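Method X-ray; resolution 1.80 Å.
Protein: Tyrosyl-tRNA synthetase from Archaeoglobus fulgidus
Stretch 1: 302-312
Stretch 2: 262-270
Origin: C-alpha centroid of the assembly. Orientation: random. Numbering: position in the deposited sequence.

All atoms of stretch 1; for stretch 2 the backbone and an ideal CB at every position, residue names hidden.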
# COMPACT_ATOMS: atom_id res chain seq x y z
N ILE A 302 11.85 -29.51 -36.24
CA ILE A 302 10.85 -30.55 -36.43
C ILE A 302 10.72 -31.42 -35.19
O ILE A 302 9.60 -31.75 -34.76
CB ILE A 302 11.19 -31.46 -37.63
CG1 ILE A 302 11.18 -30.64 -38.93
CG2 ILE A 302 10.18 -32.60 -37.72
CD1 ILE A 302 9.87 -29.93 -39.19
N ALA A 303 11.85 -31.80 -34.61
CA ALA A 303 11.85 -32.64 -33.42
C ALA A 303 11.27 -31.91 -32.21
O ALA A 303 10.47 -32.47 -31.45
CB ALA A 303 13.28 -33.13 -33.11
N VAL A 304 11.66 -30.65 -32.03
CA VAL A 304 11.16 -29.87 -30.89
C VAL A 304 9.64 -29.71 -31.00
O VAL A 304 8.93 -29.83 -30.00
CB VAL A 304 11.83 -28.49 -30.84
CG1 VAL A 304 11.12 -27.60 -29.80
CG2 VAL A 304 13.30 -28.64 -30.49
N ALA A 305 9.14 -29.45 -32.20
CA ALA A 305 7.71 -29.30 -32.40
C ALA A 305 6.98 -30.60 -32.07
O ALA A 305 5.91 -30.59 -31.46
CB ALA A 305 7.40 -28.86 -33.84
N LYS A 306 7.55 -31.72 -32.49
CA LYS A 306 6.93 -33.02 -32.24
C LYS A 306 6.86 -33.35 -30.75
O LYS A 306 5.83 -33.80 -30.25
CB LYS A 306 7.68 -34.13 -32.98
CG LYS A 306 7.14 -35.52 -32.68
CD LYS A 306 7.93 -36.60 -33.41
CE LYS A 306 7.42 -37.98 -33.04
NZ LYS A 306 8.20 -39.07 -33.69
N TYR A 307 7.96 -33.16 -30.04
CA TYR A 307 7.97 -33.45 -28.61
C TYR A 307 7.09 -32.49 -27.83
O TYR A 307 6.37 -32.89 -26.92
CB TYR A 307 9.39 -33.42 -28.06
CG TYR A 307 10.15 -34.71 -28.30
CD1 TYR A 307 10.75 -34.97 -29.53
CD2 TYR A 307 10.23 -35.68 -27.31
CE1 TYR A 307 11.43 -36.17 -29.76
CE2 TYR A 307 10.90 -36.88 -27.53
CZ TYR A 307 11.50 -37.12 -28.75
OH TYR A 307 12.17 -38.30 -28.97
N LEU A 308 7.14 -31.21 -28.20
CA LEU A 308 6.32 -30.22 -27.51
C LEU A 308 4.85 -30.57 -27.73
O LEU A 308 4.05 -30.49 -26.80
CB LEU A 308 6.61 -28.81 -28.04
CG LEU A 308 5.97 -27.65 -27.27
CD1 LEU A 308 6.31 -27.76 -25.78
CD2 LEU A 308 6.48 -26.34 -27.83
N ASN A 309 4.51 -30.99 -28.94
CA ASN A 309 3.12 -31.36 -29.22
C ASN A 309 2.70 -32.58 -28.42
O ASN A 309 1.53 -32.70 -28.04
CB ASN A 309 2.90 -31.59 -30.72
CG ASN A 309 2.57 -30.31 -31.45
OD1 ASN A 309 1.89 -29.44 -30.91
ND2 ASN A 309 3.04 -30.19 -32.69
N MET A 310 3.63 -33.49 -28.17
CA MET A 310 3.31 -34.68 -27.39
C MET A 310 3.02 -34.24 -25.97
O MET A 310 2.09 -34.71 -25.32
CB MET A 310 4.48 -35.67 -27.40
CG MET A 310 4.71 -36.34 -28.75
SD MET A 310 5.89 -37.72 -28.64
CE MET A 310 7.42 -36.83 -28.71
N LEU A 311 3.83 -33.30 -25.50
CA LEU A 311 3.72 -32.75 -24.16
C LEU A 311 2.35 -32.09 -23.94
O LEU A 311 1.65 -32.39 -22.97
CB LEU A 311 4.86 -31.74 -23.95
CG LEU A 311 5.40 -31.46 -22.55
CD1 LEU A 311 6.73 -30.73 -22.66
CD2 LEU A 311 4.40 -30.65 -21.75
N LEU A 312 1.98 -31.19 -24.85
CA LEU A 312 0.72 -30.47 -24.76
C LEU A 312 -0.49 -31.37 -25.01
O LEU A 312 -1.53 -31.22 -24.36
CB LEU A 312 0.71 -29.30 -25.74
CG LEU A 312 1.54 -28.07 -25.37
CD1 LEU A 312 2.98 -28.47 -25.10
CD2 LEU A 312 1.47 -27.06 -26.49
N UNK A 262 11.77 -33.62 -19.24
CA UNK A 262 10.56 -34.43 -19.22
C UNK A 262 10.68 -35.77 -19.92
O UNK A 262 10.12 -36.77 -19.46
CB UNK A 262 9.41 -33.64 -19.86
N UNK A 263 11.41 -35.82 -21.03
CA UNK A 263 11.55 -37.08 -21.76
C UNK A 263 12.82 -37.88 -21.51
O UNK A 263 12.84 -39.09 -21.73
CB UNK A 263 11.46 -36.79 -23.26
N UNK A 264 13.88 -37.21 -21.08
CA UNK A 264 15.12 -37.92 -20.82
C UNK A 264 16.08 -37.88 -21.99
O UNK A 264 17.30 -37.84 -21.83
CB UNK A 264 14.82 -39.38 -20.46
N UNK A 265 15.52 -37.90 -23.19
CA UNK A 265 16.30 -37.86 -24.41
C UNK A 265 15.40 -37.37 -25.53
O UNK A 265 14.17 -37.39 -25.39
CB UNK A 265 16.90 -39.23 -24.74
N UNK A 266 15.99 -36.92 -26.62
CA UNK A 266 15.19 -36.46 -27.74
C UNK A 266 15.72 -37.05 -29.04
O UNK A 266 16.91 -36.93 -29.35
CB UNK A 266 15.18 -34.93 -27.81
N UNK A 267 14.84 -37.72 -29.77
CA UNK A 267 15.20 -38.33 -31.03
C UNK A 267 14.93 -37.31 -32.14
O UNK A 267 13.82 -36.79 -32.26
CB UNK A 267 14.42 -39.63 -31.26
N UNK A 268 15.95 -37.02 -32.93
CA UNK A 268 15.81 -36.08 -34.03
C UNK A 268 15.84 -36.89 -35.32
O UNK A 268 16.90 -37.28 -35.80
CB UNK A 268 16.91 -35.01 -34.01
N UNK A 269 14.66 -37.15 -35.88
CA UNK A 269 14.59 -37.91 -37.12
C UNK A 269 15.11 -37.02 -38.24
O UNK A 269 14.81 -35.82 -38.29
CB UNK A 269 13.17 -38.39 -37.41
N UNK A 270 15.91 -37.60 -39.13
CA UNK A 270 16.48 -36.84 -40.24
C UNK A 270 16.62 -37.73 -41.47
O UNK A 270 16.72 -38.94 -41.34
CB UNK A 270 17.84 -36.25 -39.85

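Stretch 1 is a continuous helix, and the face it turns to stretch 2 carries Ala303, Lys306, Tyr307, Met310 and Leu311. The chain of stretch 2 leaves a helix, turns, and runs as a short strand past that face, 8.2 Å from the helix axis at closest approach.

Position 262 is helical, and its CA-to-CB bond points toward the helix. The ideal CB lies 4.9 Å from Leu311 CD1, so the visible neighbour is aliphatic. A leucine or methionine would suit, as would a long polar chain with a greasy stem. The residue is Arg262, whose methylenes supply that stem: its CD packs 3.4 Å from Leu311 CD1, while its guanidinium is hydrogen-bonded elsewhere in the structure.

Position 263 also points toward stretch 1, its ideal CB 4.3 Å from Tyr307 CE2. Ahead lie the edge of that ring, Met310 and Leu311, with room enough for a large apolar group; leucine, methionine or an aromatic would each be reasonable. Phe263 is found. It offers its face to the edge of Tyr307, with the planes at 90°, the centroids 4.9 Å apart, and Tyr307 CD2 3.7 Å from Phe263 CG. Phe263 CZ comes within 4.2 Å of Met310 CB.

At 264 the backbone decides. Phi is +95° and psi -34°, and a CB would be jammed against the carbonyl O of position 263. This calls for glycine, and Gly264 it is.

Position 265 is extended, with CA-to-CB sideways and no atom of stretch 1 within 5.5 Å of its ideal CB. Many residues would do; Lys265 makes no close side-chain contact here.

Position 266 begins the strand. Its CB points sideways, yet the ideal CB is 4.4 Å from Tyr307 CZ, and Ala303 leaves space nearby. An aliphatic chain such as isoleucine, leucine or valine fits. Ile266 places CG1 over one face of the Tyr307 ring, 3.9 Å from its centroid in a CH-pi contact, and extends CD1 to 4.1 Å from Ala303 CB.

At 267 the backbone N-H makes the contact, so any residue but proline could supply it: N of position 267 donates to Tyr307 OH at 2.8 Å, with an N-H...O angle of 169°. The ideal CB, 3.5 Å from Tyr307 OH, points sideways; a beta-branched residue suits the strand. Val267 is found, and its side chain adds apolar cover beside the hydroxyl.

The CA of position 268 lies 5.3 Å from Ala303 CA, and its ideal CB is 4.2 Å from Ala303 CB. So close a backbone favours a compact apolar group. Val268 provides it, CG2 lying 3.9 Å from Ala303 CB.

Position 269 points sideways into open space, but Lys306 extends its amino group nearby, so an acidic residue is attractive. Glu269 bends its end closer, forming a long salt bridge, OE2 to Lys306 NZ at 3.9 Å.

Position 270 is out of reach and tolerates much; Arg270 hydrogen-bonds elsewhere in the structure.

Stretch 2, residues 262-270: RFGKIVVER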
# COMPACT_ATOMS: atom_id res chain seq x y z
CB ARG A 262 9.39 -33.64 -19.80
CG ARG A 262 8.93 -32.53 -18.89
CD ARG A 262 7.95 -31.59 -19.55
NE ARG A 262 7.31 -30.74 -18.55
CZ ARG A 262 6.51 -31.20 -17.59
NH1 ARG A 262 6.24 -32.50 -17.52
NH2 ARG A 262 5.98 -30.37 -16.71
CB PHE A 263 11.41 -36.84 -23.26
CG PHE A 263 10.04 -36.38 -23.68
CD1 PHE A 263 9.69 -35.04 -23.64
CD2 PHE A 263 9.08 -37.31 -24.09
CE1 PHE A 263 8.41 -34.61 -24.01
CE2 PHE A 263 7.80 -36.90 -24.46
CZ PHE A 263 7.47 -35.54 -24.42
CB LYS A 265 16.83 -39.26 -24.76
CG LYS A 265 15.73 -40.29 -25.01
CD LYS A 265 14.88 -40.52 -23.77
CE LYS A 265 13.77 -41.53 -24.02
NZ LYS A 265 14.29 -42.90 -24.32
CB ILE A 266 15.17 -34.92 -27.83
CG1 ILE A 266 14.35 -34.47 -29.04
CG2 ILE A 266 16.60 -34.39 -27.89
CD1 ILE A 266 14.18 -32.97 -29.15
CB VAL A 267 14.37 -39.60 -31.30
CG1 VAL A 267 14.70 -40.17 -32.67
CG2 VAL A 267 14.64 -40.64 -30.22
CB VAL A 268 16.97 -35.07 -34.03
CG1 VAL A 268 16.83 -34.11 -35.19
CG2 VAL A 268 16.98 -34.32 -32.71
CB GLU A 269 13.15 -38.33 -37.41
CG GLU A 269 12.46 -39.00 -36.24
CD GLU A 269 11.16 -39.70 -36.63
OE1 GLU A 269 10.44 -39.18 -37.50
OE2 GLU A 269 10.86 -40.76 -36.04
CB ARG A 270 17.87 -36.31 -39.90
CG ARG A 270 17.96 -35.38 -38.72
CD ARG A 270 19.38 -34.85 -38.57
NE ARG A 270 20.34 -35.91 -38.28
CZ ARG A 270 21.62 -35.71 -37.98
NH1 ARG A 270 22.11 -34.47 -37.94
NH2 ARG A 270 22.42 -36.74 -37.72
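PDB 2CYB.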